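Local coordinates for protein 3-dehydroshikimate dehydratase (Bacillus anthracis, PDB 3DX5) that catalyses the manganese-dependent dehydration of 3-dehydroshikimate to 3,4-dihydroxybenzoate, a building block of the siderophore petrobactin, at residues H198-S203 with E253-N258. Numbering follows the deposited sequence.
Sequences HFKNIS and EWFGHN. With MN (manganese (II) ion), chain B; DHB (3,4-dihydroxybenzoic acid), chain D.
K200, at a break in strand 194-202, lies across from E253, which directly follows the parallel neighbour 249-252; their CA atoms are 5.5 Å apart, and one backbone hydrogen bond, E253 N to F199 O (3.1 Å), joins the segments. The side chains of H198 and E253 turn inward to the manganese ion. H198 gives it ND1 at 2.3 Å, imidazole leaving NE2 to bond E33, whereas E253 chelates it in bidentate fashion, OE1 and OE2 each 2.4 Å from the metal. The imidazole and carboxylate planes are 59° apart, with E253 CG over one face of the ring. In E253, chi1 (-163°) sets CG anti to the backbone N, and the chain stays extended beyond it, so the carboxylate reaches the ion with both oxygens. Lysine's long chain lets K200 run alongside E253 in the same direction; its bend at chi4 (-64°) brings NZ into a salt bridge with E253 OE1 (2.8 Å), reached from above the carboxylate plane. NZ also donates to O3 of 3,4-dihydroxybenzoate (2.8 Å), which is thus held by both metal and lysine. F255 offers a nonpolar wall: CE2 lies 3.5 Å from C4 of the bound product, and K200 CE meets the ring edge. E142 and D172 complete the metal site, D172 also pairing with K200. All this lies at the C-terminal mouth of the TIM barrel, where strand 194-202 meets the loop following strand 249-252; F199's nonpolar ring, turned outward, packs on I239, I240 and V243 of helix 236-243.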
ATOM      1  N   HIS A 198     -15.429   2.080 -13.190  1.00 10.97           N
ATOM      2  CA  HIS A 198     -14.273   2.844 -12.703  1.00 12.21           C
ATOM      3  C   HIS A 198     -13.971   3.903 -13.734  1.00 11.47           C
ATOM      4  O   HIS A 198     -13.879   3.586 -14.927  1.00 11.54           O
ATOM      5  CB  HIS A 198     -13.040   1.924 -12.553  1.00 11.50           C
ATOM      6  CG  HIS A 198     -13.000   1.186 -11.252  1.00 12.56           C
ATOM      7  ND1 HIS A 198     -11.946   0.366 -10.884  1.00 10.76           N
ATOM      8  CD2 HIS A 198     -13.884   1.156 -10.224  1.00 10.91           C
ATOM      9  CE1 HIS A 198     -12.183  -0.125  -9.678  1.00 11.61           C
ATOM     10  NE2 HIS A 198     -13.354   0.337  -9.258  1.00 10.67           N
ATOM     11  N   PHE A 199     -13.789   5.140 -13.282  1.00 10.59           N
ATOM     12  CA  PHE A 199     -13.443   6.256 -14.144  1.00 10.18           C
ATOM     13  C   PHE A 199     -12.055   6.766 -13.733  1.00 10.76           C
ATOM     14  O   PHE A 199     -11.882   7.263 -12.614  1.00  9.50           O
ATOM     15  CB  PHE A 199     -14.413   7.437 -13.916  1.00  9.83           C
ATOM     16  CG  PHE A 199     -15.793   7.300 -14.570  1.00 11.32           C
ATOM     17  CD1 PHE A 199     -16.203   6.126 -15.197  1.00 11.21           C
ATOM     18  CD2 PHE A 199     -16.703   8.348 -14.476  1.00 11.14           C
ATOM     19  CE1 PHE A 199     -17.483   6.022 -15.769  1.00 11.54           C
ATOM     20  CE2 PHE A 199     -17.981   8.266 -15.046  1.00 12.54           C
ATOM     21  CZ  PHE A 199     -18.373   7.095 -15.700  1.00 11.77           C
ATOM     22  N   LYS A 200     -11.067   6.679 -14.619  1.00 10.56           N
ATOM     23  CA  LYS A 200      -9.801   7.382 -14.373  1.00 10.65           C
ATOM     24  C   LYS A 200      -9.240   7.740 -15.745  1.00 11.00           C
ATOM     25  O   LYS A 200      -9.720   7.226 -16.762  1.00 10.42           O
ATOM     26  CB  LYS A 200      -8.814   6.546 -13.500  1.00  9.92           C
ATOM     27  CG  LYS A 200      -8.419   5.142 -14.074  1.00 11.10           C
ATOM     28  CD  LYS A 200      -7.358   4.481 -13.159  1.00  7.95           C
ATOM     29  CE  LYS A 200      -6.879   3.115 -13.697  1.00 12.28           C
ATOM     30  NZ  LYS A 200      -7.984   2.091 -13.730  1.00  8.58           N
ATOM     31  N   ASN A 201      -8.230   8.601 -15.800  1.00 10.30           N
ATOM     32  CA  ASN A 201      -7.719   9.049 -17.100  1.00 11.48           C
ATOM     33  C   ASN A 201      -6.212   9.191 -17.050  1.00 12.14           C
ATOM     34  O   ASN A 201      -5.616   9.201 -15.965  1.00 12.32           O
ATOM     35  CB  ASN A 201      -8.367  10.385 -17.521  1.00 10.42           C
ATOM     36  CG  ASN A 201      -8.553  10.485 -19.038  1.00 11.52           C
ATOM     37  OD1 ASN A 201      -7.922   9.732 -19.803  1.00 11.88           O
ATOM     38  ND2 ASN A 201      -9.426  11.400 -19.479  1.00  6.40           N
ATOM     39  N   ILE A 202      -5.587   9.349 -18.208  1.00 12.59           N
ATOM     40  CA  ILE A 202      -4.135   9.467 -18.256  1.00 12.48           C
ATOM     41  C   ILE A 202      -3.838  10.556 -19.278  1.00 13.52           C
ATOM     42  O   ILE A 202      -4.642  10.743 -20.222  1.00 12.97           O
ATOM     43  CB  ILE A 202      -3.489   8.101 -18.638  1.00 12.66           C
ATOM     44  CG1 ILE A 202      -2.000   8.101 -18.369  1.00 13.36           C
ATOM     45  CG2 ILE A 202      -3.729   7.735 -20.131  1.00 10.04           C
ATOM     46  CD1 ILE A 202      -1.652   7.917 -16.900  1.00 17.82           C
ATOM     47  N   SER A 203      -2.725  11.279 -19.140  1.00 13.40           N
ATOM     48  CA  SER A 203      -2.472  12.371 -20.123  1.00 14.62           C
ATOM     49  C   SER A 203      -2.071  11.839 -21.498  1.00 15.13           C
ATOM     50  O   SER A 203      -2.308  12.491 -22.511  1.00 16.45           O
ATOM     51  CB  SER A 203      -1.412  13.365 -19.627  1.00 14.53           C
ATOM     52  OG  SER A 203      -0.186  12.668 -19.428  1.00 16.42           O
ATOM     53  N   GLU A 253     -11.711   6.574  -9.604  1.00 11.93           N
ATOM     54  CA  GLU A 253     -10.600   5.757  -9.147  1.00 12.34           C
ATOM     55  C   GLU A 253      -9.295   6.520  -9.248  1.00 12.71           C
ATOM     56  O   GLU A 253      -8.495   6.285 -10.179  1.00 13.36           O
ATOM     57  CB  GLU A 253     -10.502   4.492  -9.998  1.00 12.22           C
ATOM     58  CG  GLU A 253      -9.648   3.394  -9.351  1.00 14.03           C
ATOM     59  CD  GLU A 253      -9.564   2.144 -10.224  1.00 13.87           C
ATOM     60  OE1 GLU A 253      -9.619   2.293 -11.465  1.00 15.73           O
ATOM     61  OE2 GLU A 253      -9.454   1.019  -9.664  1.00 14.99           O
ATOM     62  N   TRP A 254      -9.043   7.390  -8.280  1.00 11.39           N
ATOM     63  CA  TRP A 254      -7.826   8.196  -8.288  1.00 11.35           C
ATOM     64  C   TRP A 254      -6.693   7.519  -7.537  1.00 11.09           C
ATOM     65  O   TRP A 254      -6.834   7.180  -6.353  1.00 13.02           O
ATOM     66  CB  TRP A 254      -8.115   9.574  -7.653  1.00 11.17           C
ATOM     67  CG  TRP A 254      -6.938  10.512  -7.657  1.00 10.76           C
ATOM     68  CD1 TRP A 254      -6.273  10.990  -6.571  1.00  9.25           C
ATOM     69  CD2 TRP A 254      -6.322  11.108  -8.808  1.00 10.98           C
ATOM     70  NE1 TRP A 254      -5.277  11.846  -6.964  1.00 10.11           N
ATOM     71  CE2 TRP A 254      -5.287  11.951  -8.334  1.00 10.52           C
ATOM     72  CE3 TRP A 254      -6.553  11.019 -10.190  1.00 12.03           C
ATOM     73  CZ2 TRP A 254      -4.450  12.687  -9.193  1.00 10.82           C
ATOM     74  CZ3 TRP A 254      -5.727  11.772 -11.066  1.00 13.11           C
ATOM     75  CH2 TRP A 254      -4.690  12.607 -10.550  1.00 12.95           C
ATOM     76  N   PHE A 255      -5.564   7.327  -8.207  1.00 10.41           N
ATOM     77  CA  PHE A 255      -4.408   6.696  -7.591  1.00 10.27           C
ATOM     78  C   PHE A 255      -3.272   7.716  -7.343  1.00 10.48           C
ATOM     79  O   PHE A 255      -2.213   7.343  -6.874  1.00  9.63           O
ATOM     80  CB  PHE A 255      -3.893   5.585  -8.504  1.00 10.68           C
ATOM     81  CG  PHE A 255      -4.786   4.380  -8.560  1.00 11.38           C
ATOM     82  CD1 PHE A 255      -5.282   3.815  -7.380  1.00 10.82           C
ATOM     83  CD2 PHE A 255      -5.097   3.787  -9.777  1.00 12.14           C
ATOM     84  CE1 PHE A 255      -6.044   2.686  -7.393  1.00 12.47           C
ATOM     85  CE2 PHE A 255      -5.883   2.632  -9.816  1.00 11.85           C
ATOM     86  CZ  PHE A 255      -6.376   2.088  -8.619  1.00 10.90           C
ATOM     87  N   GLY A 256      -3.508   8.997  -7.661  1.00 10.48           N
ATOM     88  CA  GLY A 256      -2.450  10.024  -7.571  1.00 10.52           C
ATOM     89  C   GLY A 256      -2.356  10.692  -6.207  1.00 11.40           C
ATOM     90  O   GLY A 256      -2.978  10.249  -5.215  1.00 11.26           O
ATOM     91  N   HIS A 257      -1.574  11.763  -6.157  1.00 11.88           N
ATOM     92  CA  HIS A 257      -1.341  12.518  -4.909  1.00 12.74           C
ATOM     93  C   HIS A 257      -2.523  13.417  -4.607  1.00 12.40           C
ATOM     94  O   HIS A 257      -3.343  13.645  -5.500  1.00 12.45           O
ATOM     95  CB  HIS A 257      -0.035  13.336  -5.054  1.00 12.80           C
ATOM     96  CG  HIS A 257       1.180  12.462  -5.111  1.00 16.88           C
ATOM     97  ND1 HIS A 257       2.197  12.642  -6.021  1.00 20.62           N
ATOM     98  CD2 HIS A 257       1.492  11.336  -4.421  1.00 18.12           C
ATOM     99  CE1 HIS A 257       3.113  11.703  -5.851  1.00 19.49           C
ATOM    100  NE2 HIS A 257       2.703  10.894  -4.895  1.00 19.43           N
ATOM    101  N   ASN A 258      -2.634  13.909  -3.365  0.60 12.24           N
ATOM    102  CA  ASN A 258      -3.631  14.946  -3.020  0.60 12.33           C
ATOM    103  C   ASN A 258      -5.072  14.479  -3.317  0.60 11.68           C
ATOM    104  O   ASN A 258      -5.856  15.219  -3.926  0.60 11.10           O
ATOM    105  CB  ASN A 258      -3.356  16.263  -3.806  0.60 11.84           C
ATOM    106  CG  ASN A 258      -1.877  16.625  -3.873  0.60 13.61           C
ATOM    107  OD1 ASN A 258      -1.346  16.936  -4.946  0.60 14.21           O
ATOM    108  ND2 ASN A 258      -1.199  16.568  -2.729  0.60 14.65           N
TER
HETATM  109 MN    MN B 287      -9.880  -0.026 -11.755  1.00 13.95          MN
HETATM  110  C1  DHB D 289      -6.204  -1.663  -9.029  1.00 18.25           C
HETATM  111  C2  DHB D 289      -7.194  -1.229  -9.905  1.00 18.29           C
HETATM  112  C3  DHB D 289      -6.851  -0.611 -11.112  1.00 18.33           C
HETATM  113  O3  DHB D 289      -7.766  -0.161 -12.027  1.00 15.67           O
HETATM  114  C4  DHB D 289      -5.430  -0.462 -11.439  1.00 20.66           C
HETATM  115  O4  DHB D 289      -5.138   0.132 -12.618  1.00 20.45           O
HETATM  116  C5  DHB D 289      -4.449  -0.927 -10.569  1.00 19.34           C
HETATM  117  C6  DHB D 289      -4.854  -1.523  -9.361  1.00 20.09           C
HETATM  118  C   DHB D 289      -6.616  -2.311  -7.717  1.00 18.97           C
HETATM  119  O1  DHB D 289      -5.808  -2.763  -6.900  1.00 18.58           O
HETATM  120  O2  DHB D 289      -7.907  -2.383  -7.402  1.00 18.36           O